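Local coordinates for glutathione transferase (Phanerochaete chrysosporium, PDB 4F0C), which probably catalyses glutathione-dependent transfer or reduction reactions in a wood-degrading fungus and here holds oxidized glutathione disulfide, at residues S111-G114 with P115-Q119; Q141-I144 with L145-G149; P134-A137 with E138-K142. All coordinates share one frame; numbering follows the deposited sequence.

Interaction 1 of 3, residues S111-G114 with P115-Q119. With GDS (oxidized glutathione disulfide), chain B.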
loop_
_atom_site.group_PDB
_atom_site.type_symbol
_atom_site.label_atom_id
_atom_site.label_comp_id
_atom_site.label_asym_id
_atom_site.label_seq_id
_atom_site.Cartn_x
_atom_site.Cartn_y
_atom_site.Cartn_z
ATOM N N SER A 111 2.249 0.764 -1.645
ATOM C CA SER A 111 1.641 2.095 -1.757
ATOM C C SER A 111 2.447 2.987 -2.706
ATOM O O SER A 111 1.931 3.934 -3.291
ATOM C CB SER A 111 1.525 2.763 -0.362
ATOM O OG SER A 111 2.808 2.993 0.223
ATOM N N GLY A 112 3.733 2.698 -2.836
ATOM C CA GLY A 112 4.637 3.613 -3.535
ATOM C C GLY A 112 5.164 3.011 -4.837
ATOM O O GLY A 112 5.548 3.750 -5.724
ATOM N N GLN A 113 5.197 1.679 -4.958
ATOM C CA GLN A 113 5.601 1.083 -6.249
ATOM C C GLN A 113 4.383 0.700 -7.108
ATOM O O GLN A 113 4.166 1.325 -8.140
ATOM C CB GLN A 113 6.534 -0.116 -6.078
ATOM C CG GLN A 113 7.103 -0.653 -7.425
ATOM C CD GLN A 113 7.610 -2.090 -7.336
ATOM O OE1 GLN A 113 6.954 -2.959 -6.775
ATOM N NE2 GLN A 113 8.781 -2.346 -7.942
ATOM N N GLY A 114 3.646 -0.347 -6.713
ATOM C CA GLY A 114 2.480 -0.820 -7.475
ATOM C C GLY A 114 1.559 0.274 -8.041
ATOM O O GLY A 114 1.327 0.331 -9.238
ATOM N N PRO A 115 1.044 1.169 -7.169
ATOM C CA PRO A 115 -0.002 2.070 -7.649
ATOM C C PRO A 115 0.544 3.075 -8.667
ATOM O O PRO A 115 -0.116 3.292 -9.675
ATOM C CB PRO A 115 -0.478 2.777 -6.363
ATOM C CG PRO A 115 -0.217 1.745 -5.260
ATOM C CD PRO A 115 1.170 1.217 -5.696
ATOM N N TYR A 116 1.749 3.592 -8.456
ATOM C CA TYR A 116 2.299 4.595 -9.357
ATOM C C TYR A 116 2.817 3.935 -10.635
ATOM O O TYR A 116 2.624 4.452 -11.726
ATOM C CB TYR A 116 3.449 5.353 -8.665
ATOM C CG TYR A 116 2.915 6.259 -7.574
ATOM C CD1 TYR A 116 2.462 7.545 -7.866
ATOM C CD2 TYR A 116 2.821 5.814 -6.256
ATOM C CE1 TYR A 116 1.956 8.399 -6.845
ATOM C CE2 TYR A 116 2.300 6.645 -5.237
ATOM C CZ TYR A 116 1.871 7.930 -5.537
ATOM O OH TYR A 116 1.359 8.745 -4.526
ATOM N N PHE A 117 3.495 2.807 -10.491
ATOM C CA PHE A 117 3.982 2.089 -11.688
ATOM C C PHE A 117 2.749 1.690 -12.519
ATOM O O PHE A 117 2.749 1.738 -13.764
ATOM C CB PHE A 117 4.786 0.829 -11.312
ATOM C CG PHE A 117 6.192 1.081 -10.815
ATOM C CD1 PHE A 117 6.488 2.134 -9.937
ATOM C CD2 PHE A 117 7.226 0.205 -11.181
ATOM C CE1 PHE A 117 7.806 2.319 -9.467
ATOM C CE2 PHE A 117 8.532 0.362 -10.704
ATOM C CZ PHE A 117 8.830 1.433 -9.845
ATOM N N GLY A 118 1.692 1.297 -11.827
ATOM C CA GLY A 118 0.441 0.949 -12.477
ATOM C C GLY A 118 -0.208 2.086 -13.256
ATOM O O GLY A 118 -0.830 1.837 -14.295
ATOM N N GLN A 119 -0.080 3.329 -12.778
ATOM C CA GLN A 119 -0.675 4.450 -13.524
ATOM C C GLN A 119 0.139 4.672 -14.795
ATOM O O GLN A 119 -0.441 4.937 -15.842
ATOM C CB GLN A 119 -0.726 5.746 -12.713
ATOM C CG GLN A 119 -1.517 5.641 -11.417
ATOM C CD GLN A 119 -2.738 4.790 -11.582
ATOM O OE1 GLN A 119 -3.691 5.166 -12.279
ATOM N NE2 GLN A 119 -2.731 3.620 -10.929
HETATM N N1 GDS B . -2.967 -3.510 -4.012
HETATM C CA1 GDS B . -3.490 -4.694 -4.795
HETATM C C1 GDS B . -2.560 -5.958 -4.609
HETATM O OE1 GDS B . -1.311 -5.789 -4.472
HETATM O OE2 GDS B . -3.140 -7.079 -4.531
HETATM C CB1 GDS B . -3.606 -4.376 -6.328
HETATM C CG1 GDS B . -4.148 -5.595 -7.111
HETATM C CD1 GDS B . -4.399 -5.188 -8.528
HETATM O O1 GDS B . -4.175 -4.081 -8.988
HETATM N N2 GDS B . -4.918 -6.197 -9.314
HETATM C CA2 GDS B . -5.257 -5.974 -10.733
HETATM C C2 GDS B . -6.727 -6.231 -10.961
HETATM O O2 GDS B . -7.270 -7.206 -10.432
HETATM C CB2 GDS B . -4.528 -6.991 -11.642
HETATM S SG2 GDS B . -2.768 -6.592 -11.721
HETATM N N3 GDS B . -7.365 -5.407 -11.818
HETATM C CA3 GDS B . -8.754 -5.633 -12.107
HETATM C C3 GDS B . -9.541 -4.328 -12.040
HETATM O OE3 GDS B . -10.703 -4.322 -12.501
HETATM O OE4 GDS B . -8.969 -3.387 -11.461
HETATM N N4 GDS B . -2.484 -1.907 -9.759
HETATM C CA4 GDS B . -1.908 -0.922 -8.834
HETATM C C4 GDS B . -1.085 -1.686 -7.756
HETATM O OE5 GDS B . -0.524 -2.764 -8.081
HETATM O OE6 GDS B . -1.037 -1.144 -6.633
HETATM C C5 GDS B . -2.641 -1.616 -11.092
HETATM O O5 GDS B . -2.315 -0.541 -11.598
HETATM C CA5 GDS B . -3.229 -2.695 -11.991
HETATM N N5 GDS B . -3.946 -2.081 -13.144
HETATM C CB5 GDS B . -2.072 -3.573 -12.479
HETATM S SG5 GDS B . -2.709 -5.102 -13.264
HETATM C CA6 GDS B . -7.831 -0.671 -13.158
HETATM C C6 GDS B . -7.512 0.846 -13.468
HETATM O OE7 GDS B . -8.462 1.607 -13.752
HETATM O OE8 GDS B . -6.314 1.194 -13.396
HETATM N N6 GDS B . -9.240 -0.826 -12.796
HETATM C CB6 GDS B . -7.437 -1.493 -14.421
HETATM C CG6 GDS B . -5.918 -1.667 -14.572
HETATM C CD6 GDS B . -5.321 -2.349 -13.348
HETATM O O6 GDS B . -5.926 -3.107 -12.581
#
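At the kink of helix 96-126, beside the glutathione pocket of the GST fold, Gln113 and Phe117 meet one helical turn apart. The kink lies at Pro115, whose nitrogen cannot donate; i to i+4 bonds follow, Phe117 N to Gln113 O at 2.9 Å and Gly118 N to Gly114 O at 2.8 Å. Because its CG stands anti to the backbone N (chi1 -173°), Gln113 sets that methylene squarely over one face of the Phe117 ring, a CH-pi contact with CG 3.5 Å from the centroid. The amide is turned 63° from the ring and bonds to Gln109 and Phe173. Tyr116 presents a ring edge to a carbonyl, CE2 lying 3.4 Å from Ser111 O. Gln119 NE2 folds back to Pro115 O (2.9 Å), while its OE1 accepts bonds from Tyr140 and Arg139 of the second subunit. Bound oxidized glutathione disulfide, hydrogen-bonded by Ser74 and His44 among others, lies against the backbone, its carboxylate oxygen OE6 3.2 Å from Pro115 N and its amide oxygen O5 3.3 Å from Gly118 CA. The bare glycine backbone permits this approach: a beta carbon at Gly114 or Gly118 would collide with the ligand.

Interaction 2 of 3, residues Q141-I144 with L145-G149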
loop_
_atom_site.group_PDB
_atom_site.type_symbol
_atom_site.label_atom_id
_atom_site.label_comp_id
_atom_site.label_asym_id
_atom_site.label_seq_id
_atom_site.Cartn_x
_atom_site.Cartn_y
_atom_site.Cartn_z
ATOM N N GLN A 141 6.028 7.905 -15.169
ATOM C CA GLN A 141 7.386 7.476 -15.519
ATOM C C GLN A 141 8.442 8.190 -14.654
ATOM O O GLN A 141 9.421 7.588 -14.194
ATOM C CB GLN A 141 7.646 7.741 -17.002
ATOM C CG GLN A 141 6.796 6.854 -17.924
ATOM C CD GLN A 141 6.952 7.267 -19.352
ATOM O OE1 GLN A 141 6.597 8.396 -19.715
ATOM N NE2 GLN A 141 7.543 6.388 -20.171
ATOM N N LYS A 142 8.250 9.484 -14.434
ATOM C CA LYS A 142 9.151 10.209 -13.534
ATOM C C LYS A 142 9.100 9.633 -12.111
ATOM O O LYS A 142 10.132 9.546 -11.430
ATOM C CB LYS A 142 8.804 11.703 -13.523
ATOM C CG LYS A 142 9.325 12.450 -14.750
ATOM C CD LYS A 142 8.713 13.858 -14.850
ATOM C CE LYS A 142 9.426 14.689 -15.918
ATOM N NZ LYS A 142 8.634 15.901 -16.245
ATOM N N GLU A 143 7.912 9.235 -11.662
ATOM C CA GLU A 143 7.769 8.615 -10.332
ATOM C C GLU A 143 8.462 7.253 -10.277
ATOM O O GLU A 143 9.056 6.881 -9.267
ATOM C CB GLU A 143 6.281 8.465 -9.921
ATOM C CG GLU A 143 6.079 7.913 -8.491
ATOM C CD GLU A 143 6.594 8.866 -7.366
ATOM O OE1 GLU A 143 7.031 9.990 -7.678
ATOM O OE2 GLU A 143 6.565 8.472 -6.188
ATOM N N ILE A 144 8.389 6.495 -11.366
ATOM C CA ILE A 144 9.185 5.265 -11.432
ATOM C C ILE A 144 10.673 5.545 -11.189
ATOM O O ILE A 144 11.306 4.859 -10.402
ATOM C CB ILE A 144 8.998 4.550 -12.809
ATOM C CG1 ILE A 144 7.575 3.982 -12.876
ATOM C CG2 ILE A 144 10.083 3.515 -13.010
ATOM C CD1 ILE A 144 7.148 3.471 -14.293
ATOM N N LEU A 145 11.227 6.531 -11.893
ATOM C CA LEU A 145 12.654 6.875 -11.726
ATOM C C LEU A 145 12.927 7.344 -10.301
ATOM O O LEU A 145 14.020 7.094 -9.752
ATOM C CB LEU A 145 13.086 7.950 -12.724
ATOM C CG LEU A 145 12.892 7.629 -14.211
ATOM C CD1 LEU A 145 13.505 8.729 -15.087
ATOM C CD2 LEU A 145 13.543 6.272 -14.495
ATOM N N ARG A 146 11.956 8.044 -9.708
ATOM C CA ARG A 146 12.143 8.529 -8.337
ATOM C C ARG A 146 12.252 7.335 -7.382
ATOM O O ARG A 146 13.135 7.291 -6.493
ATOM C CB ARG A 146 11.020 9.469 -7.879
ATOM C CG ARG A 146 11.377 10.243 -6.575
ATOM C CD ARG A 146 10.123 10.844 -5.875
ATOM N NE ARG A 146 9.221 9.794 -5.408
ATOM C CZ ARG A 146 9.360 9.137 -4.256
ATOM N NH1 ARG A 146 10.383 9.409 -3.425
ATOM N NH2 ARG A 146 8.479 8.201 -3.943
ATOM N N VAL A 147 11.357 6.364 -7.552
ATOM C CA VAL A 147 11.374 5.167 -6.726
ATOM C C VAL A 147 12.677 4.387 -6.945
ATOM O O VAL A 147 13.271 3.909 -5.980
ATOM C CB VAL A 147 10.137 4.281 -6.984
ATOM C CG1 VAL A 147 10.286 2.841 -6.368
ATOM C CG2 VAL A 147 8.847 5.024 -6.463
ATOM N N PHE A 148 13.100 4.261 -8.201
ATOM C CA PHE A 148 14.417 3.677 -8.494
ATOM C C PHE A 148 15.535 4.410 -7.730
ATOM O O PHE A 148 16.438 3.772 -7.183
ATOM C CB PHE A 148 14.735 3.752 -9.989
ATOM C CG PHE A 148 14.038 2.706 -10.827
ATOM C CD1 PHE A 148 13.326 1.664 -10.240
ATOM C CD2 PHE A 148 14.103 2.772 -12.224
ATOM C CE1 PHE A 148 12.687 0.715 -11.037
ATOM C CE2 PHE A 148 13.465 1.824 -13.018
ATOM C CZ PHE A 148 12.765 0.798 -12.429
ATOM N N GLY A 149 15.479 5.740 -7.712
ATOM C CA GLY A 149 16.453 6.558 -6.969
ATOM C C GLY A 149 16.454 6.237 -5.471
ATOM O O GLY A 149 17.510 6.106 -4.829
#
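Glu143 and Arg146 form an i to i+3 salt bridge on helix 134-155, part of the helical C-terminal domain of the GST fold. Their side chains run alongside each other in the same direction, and the arginine grips the carboxylate side-on: NE reaches OE1 of Glu143 at 3.2 Å and NH2 reaches OE2 of Glu143 at 3.0 Å, with a weak additional bond from NE to OE2. The two flat groups are not coplanar. The carboxylate carbon lies at the edge of the guanidinium, in its plane, but the planes are turned 34° apart and both arginine nitrogens approach from out of the carboxylate plane. A bend in each chain makes this meeting possible, at chi2 of Glu143 (65°) and at chi3 of Arg146 (64°). NH2 has a second acceptor in Asn55 of the second subunit. Lys45 of that subunit lies near NH1, a proximity whose cost the glutamate may offset.

A different pairing links Ile144 and Phe148, again side by side and pointing the same way. Ile144 places CG2 over one face of the ring but off its centre, 4.0 Å from the centroid, in a CH-pi contact. The isoleucine also packs on Phe117 and Ala180, and the phenylalanine meets Phe197 edge-to-face, so this side of the helix belongs to the domain core. Leu145 rests CG on the carbonyl of the preceding turn, 3.5 Å from Gln141 O. Ile144 O accepts the N-H of Phe148, 2.9 Å from its N, and also lies over a face of the phenyl ring, 3.5 Å from its CG.

Interaction 3 of 3, residues P134-A137 with E138-K142. With GDS (oxidized glutathione disulfide), chain C; SO4 (sulfate ion), chain E.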
loop_
_atom_site.group_PDB
_atom_site.type_symbol
_atom_site.label_atom_id
_atom_site.label_comp_id
_atom_site.label_asym_id
_atom_site.label_seq_id
_atom_site.Cartn_x
_atom_site.Cartn_y
_atom_site.Cartn_z
ATOM N N PRO A 134 0.643 9.338 -23.374
ATOM C CA PRO A 134 2.058 9.494 -22.978
ATOM C C PRO A 134 2.392 10.767 -22.173
ATOM O O PRO A 134 3.322 10.727 -21.357
ATOM C CB PRO A 134 2.797 9.480 -24.317
ATOM C CG PRO A 134 1.910 8.663 -25.206
ATOM C CD PRO A 134 0.510 9.060 -24.816
ATOM N N THR A 135 1.664 11.866 -22.376
ATOM C CA THR A 135 1.895 13.069 -21.570
ATOM C C THR A 135 1.546 12.892 -20.089
ATOM O O THR A 135 2.329 13.254 -19.193
ATOM C CB THR A 135 1.110 14.281 -22.110
ATOM O OG1 THR A 135 1.509 14.551 -23.463
ATOM C CG2 THR A 135 1.368 15.522 -21.257
ATOM N N ILE A 136 0.355 12.356 -19.820
ATOM C CA ILE A 136 -0.017 12.084 -18.439
ATOM C C ILE A 136 0.867 10.967 -17.922
ATOM O O ILE A 136 1.285 10.990 -16.765
ATOM C CB ILE A 136 -1.514 11.691 -18.304
ATOM C CG1 ILE A 136 -2.407 12.907 -18.588
ATOM C CG2 ILE A 136 -1.814 11.108 -16.929
ATOM C CD1 ILE A 136 -2.211 14.064 -17.598
ATOM N N ALA A 137 1.174 9.998 -18.779
ATOM C CA ALA A 137 2.062 8.894 -18.373
ATOM C C ALA A 137 3.422 9.384 -17.896
ATOM O O ALA A 137 4.019 8.777 -17.006
ATOM C CB ALA A 137 2.248 7.872 -19.507
ATOM N N GLU A 138 3.917 10.468 -18.482
ATOM C CA GLU A 138 5.245 10.958 -18.098
ATOM C C GLU A 138 5.349 11.284 -16.609
ATOM O O GLU A 138 6.393 11.087 -16.005
ATOM C CB GLU A 138 5.692 12.163 -18.934
ATOM C CG GLU A 138 7.090 12.590 -18.554
ATOM C CD GLU A 138 7.734 13.468 -19.592
ATOM O OE1 GLU A 138 7.043 13.851 -20.554
ATOM O OE2 GLU A 138 8.932 13.760 -19.443
ATOM N N ARG A 139 4.270 11.797 -16.018
ATOM C CA ARG A 139 4.246 12.039 -14.577
ATOM C C ARG A 139 4.589 10.764 -13.808
ATOM O O ARG A 139 5.355 10.789 -12.831
ATOM C CB ARG A 139 2.858 12.583 -14.151
ATOM C CG ARG A 139 2.460 12.273 -12.677
ATOM C CD ARG A 139 1.134 12.999 -12.272
ATOM N NE ARG A 139 0.655 12.593 -10.949
ATOM C CZ ARG A 139 1.109 13.068 -9.785
ATOM N NH1 ARG A 139 2.054 13.992 -9.751
ATOM N NH2 ARG A 139 0.619 12.608 -8.636
ATOM N N TYR A 140 4.030 9.642 -14.247
ATOM C CA TYR A 140 4.250 8.369 -13.549
ATOM C C TYR A 140 5.563 7.696 -13.942
ATOM O O TYR A 140 6.157 6.999 -13.135
ATOM C CB TYR A 140 3.034 7.455 -13.735
ATOM C CG TYR A 140 1.818 8.145 -13.175
ATOM C CD1 TYR A 140 1.657 8.268 -11.798
ATOM C CD2 TYR A 140 0.872 8.747 -14.011
ATOM C CE1 TYR A 140 0.565 8.936 -11.262
ATOM C CE2 TYR A 140 -0.214 9.416 -13.482
ATOM C CZ TYR A 140 -0.357 9.511 -12.099
ATOM O OH TYR A 140 -1.433 10.174 -11.546
ATOM N N GLN A 141 6.028 7.905 -15.169
ATOM C CA GLN A 141 7.386 7.476 -15.519
ATOM C C GLN A 141 8.442 8.190 -14.654
ATOM O O GLN A 141 9.421 7.588 -14.194
ATOM C CB GLN A 141 7.646 7.741 -17.002
ATOM C CG GLN A 141 6.796 6.854 -17.924
ATOM C CD GLN A 141 6.952 7.267 -19.352
ATOM O OE1 GLN A 141 6.597 8.396 -19.715
ATOM N NE2 GLN A 141 7.543 6.388 -20.171
ATOM N N LYS A 142 8.250 9.484 -14.434
ATOM C CA LYS A 142 9.151 10.209 -13.534
ATOM C C LYS A 142 9.100 9.633 -12.111
ATOM O O LYS A 142 10.132 9.546 -11.430
ATOM C CB LYS A 142 8.804 11.703 -13.523
ATOM C CG LYS A 142 9.325 12.450 -14.750
ATOM C CD LYS A 142 8.713 13.858 -14.850
ATOM C CE LYS A 142 9.426 14.689 -15.918
ATOM N NZ LYS A 142 8.634 15.901 -16.245
HETATM N N1 GDS C . 2.349 5.449 1.418
HETATM C CA1 GDS C . 2.865 6.653 2.173
HETATM C C1 GDS C . 2.335 6.666 3.661
HETATM O OE1 GDS C . 1.176 6.213 3.905
HETATM O OE2 GDS C . 3.143 7.067 4.547
HETATM C CB1 GDS C . 2.452 8.000 1.480
HETATM C CG1 GDS C . 2.993 9.219 2.262
HETATM C CD1 GDS C . 2.720 10.461 1.473
HETATM O O1 GDS C . 2.131 10.496 0.405
HETATM N N2 GDS C . 3.193 11.613 2.068
HETATM C CA2 GDS C . 3.042 12.933 1.423
HETATM C C2 GDS C . 4.397 13.547 1.173
HETATM O O2 GDS C . 5.272 13.477 2.041
HETATM C CB2 GDS C . 2.319 13.926 2.362
HETATM S SG2 GDS C . 0.570 13.489 2.493
HETATM N N3 GDS C . 4.557 14.226 0.019
HETATM C CA3 GDS C . 5.812 14.869 -0.251
HETATM C C3 GDS C . 6.276 14.578 -1.673
HETATM O OE3 GDS C . 7.220 15.258 -2.132
HETATM O OE4 GDS C . 5.708 13.626 -2.239
HETATM N N4 GDS C . -0.146 10.167 -1.292
HETATM C CA4 GDS C . -0.627 8.880 -1.814
HETATM C C4 GDS C . -0.906 7.936 -0.607
HETATM O OE5 GDS C . -1.286 8.445 0.479
HETATM O OE6 GDS C . -0.740 6.719 -0.827
HETATM C C5 GDS C . -0.457 11.345 -1.925
HETATM O O5 GDS C . -1.147 11.409 -2.944
HETATM C CA5 GDS C . 0.062 12.639 -1.313
HETATM N N5 GDS C . 0.254 13.674 -2.367
HETATM C CB5 GDS C . -0.965 13.106 -0.277
HETATM S SG5 GDS C . -0.267 14.445 0.764
HETATM C CA6 GDS C . 3.551 14.108 -4.820
HETATM C C6 GDS C . 2.829 13.857 -6.205
HETATM O OE7 GDS C . 3.461 14.094 -7.257
HETATM O OE8 GDS C . 1.659 13.419 -6.157
HETATM N N6 GDS C . 5.002 14.131 -5.006
HETATM C CB6 GDS C . 2.994 15.444 -4.245
HETATM C CG6 GDS C . 1.576 15.303 -3.672
HETATM C CD6 GDS C . 1.531 14.249 -2.573
HETATM O O6 GDS C . 2.486 13.905 -1.868
HETATM S S SO4 E . 4.700 15.878 -12.132
HETATM O O1 SO4 E . 5.157 16.913 -11.192
HETATM O O2 SO4 E . 3.350 15.475 -11.749
HETATM O O3 SO4 E . 4.655 16.388 -13.498
HETATM O O4 SO4 E . 5.626 14.751 -12.092
HETATM O O HOH W 1 5.443 9.432 -21.991
#
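Ile136 and Tyr140 lie alongside each other on the opening turns of helix 134-155, with CG2 of Ile136 4.2 Å from CE2 of Tyr140. The helix starts at Pro134; Glu138 N bonds to Pro134 O and Gln141 N to Ala137 O.

Arg139 carries the most distinctive conformation. With chi1 at 153° and the chain extended from CG to NE, the aliphatic part passes over its neighbour, CG lying 3.8 Å above the centre of the Tyr140 ring. The guanidinium donates from its edge to two anions. One is a carboxylate of oxidized glutathione disulfide, gripped by NH1 to OE7 at 2.9 Å and NH2 to OE8 at 2.8 Å; Ser74, His44 and Asn17 of the second subunit bind this same molecule, so the arginine reaches across the dimer. The other is a sulfate, probably from the crystallisation liquor, whose O2 is 2.8 Å from NH1. NE makes a weak bond of 3.3 Å to Tyr140 OH. Gln119 OE1 of the second subunit is shared by Tyr140 OH and Arg139 NH2, and Trp122 of that subunit makes a cation-pi contact with Arg139. With an alanine here the two-pronged grip is gone, which is likely to leave the carboxylate without this charged partner and Gln119 of the second subunit with one donor fewer.

Gln141 has CG anti to the carbonyl carbon (chi1 -68°), which turns the extended chain back toward the helix start, where one water donates to both Gln141 OE1 (2.8 Å) and Pro134 O (2.6 Å); NE2 donates to Leu184 O. Glu138, also extended, sends OE2 to the hydroxyl of Tyr188.

Ile136 and Ala137 pack on Phe123 of helix 96-126 and Tyr140 on its Gln119, while Ile136 meets Ile136 of the second subunit, so the helix start lies at the dimer interface.

From the N terminus the chain first reaches interaction 1, on helix 96-126, and after the connection to helix 134-155 it meets interaction 3 and then interaction 2. Each contact spans a single unbroken run of helix, so none closes a long loop; none is nested and none crosses. Interactions 3 and 2 overlap on one helix at Gln141 and Lys142. Interaction 1 touches both from the neighbouring helix: Tyr116 packs on Glu143 and Phe117 on Val147 of interaction 2, and the backbone O of Tyr116 meets CB of Tyr140 in interaction 3. Together they pack helix 96-126 against helix 134-155 beside the glutathione disulfide sites, in contact with the second subunit.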